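Putative glycosyl hydrolase (Parabacteroides distasonis, PDB 4QHZ) is a putative glycosyl hydrolase of the 3-keto-disaccharide hydrolase family that binds magnesium and probably cleaves glycosidic bonds in sugars. Local coordinates at the interface of chains A and B. Coordinates in Å, arbitrary orientation; residue numbers count along the deposited sequence, not the author numbering. Chains: chain A/B, putative glycosyl hydrolase.

The interface of chains A and B. Residues chain A 15-18, 22; chain B 15-18, 22.
The 3-10 helix 15-17 and the following A:Ile18 of chain A meet the 3-10 helix 20-23 of chain B, around B:Met22, and two-fold symmetry repeats the pairing with the chains exchanged; whether it forms in solution the crystal does not settle. At the centre the selenomethionines A:Met22 and B:Met22 cross at about a right angle, with SE of A:Met22 3.5 Å from SE of B:Met22. Each CG lies anti to its own carbonyl carbon (chi1 -70° in A:Met22), and the chain stays extended beyond it, which carries selenium and methyl across to the partner's 15-18 segment. There SE of B:Met22 rests 3.7 Å from CA of A:Ile18, while its CE methyl packs 3.4 Å from the carbonyl O of A:Ala16 and beside that of A:Gly17. Nearer the backbone of the selenomethionine, CB of A:Ala16 touches CG of B:Met22 at 4.0 Å. The isoleucines lie side by side, pointing the same way, and meet through their CD1 methyls; CG1 anti to the backbone N (chi1 -166° in A:Ile18) directs that branch toward its twin. Polar links run through water. Water 1 is 2.6 Å from the carbonyl O of A:Met22. The same water 1 is 3.0 Å from the carbonyl O of B:Tyr15, and water 2 bridges A:Tyr15 and B:Met22 equivalently. Water 1 also lies in plane at the edge of the B:Tyr15 ring, and water 2 at that of A:Tyr15. This largely apolar patch belongs to the N-terminal segment, which precedes the strands of the beta-rich body in sequence.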
# COMPACT_ATOMS: atom_id res chain seq x y z
N TYR A 15 -4.54 20.58 22.67
CA TYR A 15 -4.21 21.69 21.78
C TYR A 15 -5.44 22.53 21.45
O TYR A 15 -6.47 22.00 21.02
CB TYR A 15 -3.58 21.14 20.49
CG TYR A 15 -3.24 22.21 19.49
CD1 TYR A 15 -2.07 22.95 19.60
CD2 TYR A 15 -4.09 22.48 18.43
CE1 TYR A 15 -1.76 23.94 18.68
CE2 TYR A 15 -3.79 23.46 17.50
CZ TYR A 15 -2.62 24.19 17.63
OH TYR A 15 -2.33 25.17 16.72
N ALA A 16 -5.32 23.83 21.68
CA ALA A 16 -6.40 24.80 21.46
C ALA A 16 -7.69 24.45 22.22
O ALA A 16 -8.78 24.82 21.79
CB ALA A 16 -6.67 24.96 19.97
N GLY A 17 -7.55 23.75 23.34
CA GLY A 17 -8.67 23.49 24.25
C GLY A 17 -9.50 22.27 23.92
O GLY A 17 -10.57 22.07 24.49
N ILE A 18 -9.02 21.43 23.00
CA ILE A 18 -9.78 20.24 22.62
C ILE A 18 -9.98 19.32 23.83
O ILE A 18 -9.08 19.18 24.65
CB ILE A 18 -9.10 19.48 21.45
CG1 ILE A 18 -10.06 18.47 20.84
CG2 ILE A 18 -7.81 18.80 21.91
CD1 ILE A 18 -9.64 17.98 19.46
N MSE A 22 -14.60 15.30 22.25
CA MSE A 22 -14.62 15.70 20.84
C MSE A 22 -13.99 14.66 19.91
O MSE A 22 -14.11 14.78 18.69
CB MSE A 22 -13.91 17.04 20.70
CG MSE A 22 -14.75 18.14 21.34
SE MSE A 22 -13.66 19.76 21.53
CE MSE A 22 -14.81 20.86 22.68
N TYR B 15 -19.08 18.56 15.89
CA TYR B 15 -19.44 17.47 16.78
C TYR B 15 -18.82 17.66 18.17
O TYR B 15 -17.61 17.86 18.31
CB TYR B 15 -19.01 16.14 16.18
CG TYR B 15 -19.30 14.96 17.08
CD1 TYR B 15 -20.57 14.40 17.12
CD2 TYR B 15 -18.31 14.42 17.89
CE1 TYR B 15 -20.85 13.33 17.96
CE2 TYR B 15 -18.57 13.36 18.72
CZ TYR B 15 -19.84 12.81 18.75
OH TYR B 15 -20.10 11.75 19.57
N ALA B 16 -19.68 17.61 19.19
CA ALA B 16 -19.29 17.80 20.59
C ALA B 16 -18.55 19.11 20.84
O ALA B 16 -17.76 19.22 21.78
CB ALA B 16 -18.46 16.62 21.06
N GLY B 17 -18.83 20.12 20.02
CA GLY B 17 -18.32 21.48 20.24
C GLY B 17 -16.94 21.76 19.67
O GLY B 17 -16.36 22.80 19.97
N ILE B 18 -16.42 20.86 18.85
CA ILE B 18 -15.10 21.06 18.26
C ILE B 18 -15.09 22.35 17.43
O ILE B 18 -16.07 22.65 16.74
CB ILE B 18 -14.65 19.84 17.42
CG1 ILE B 18 -13.15 19.92 17.11
CG2 ILE B 18 -15.47 19.73 16.13
CD1 ILE B 18 -12.54 18.62 16.67
N MSE B 22 -8.98 23.89 16.52
CA MSE B 22 -8.45 22.65 17.08
C MSE B 22 -7.86 21.75 16.02
O MSE B 22 -7.21 20.76 16.37
CB MSE B 22 -9.57 21.94 17.85
CG MSE B 22 -9.86 22.69 19.14
SE MSE B 22 -11.53 22.02 19.92
CE MSE B 22 -11.83 23.40 21.30
O HOH W 1 -15.47 16.20 17.05
O HOH W 2 -6.53 19.92 18.98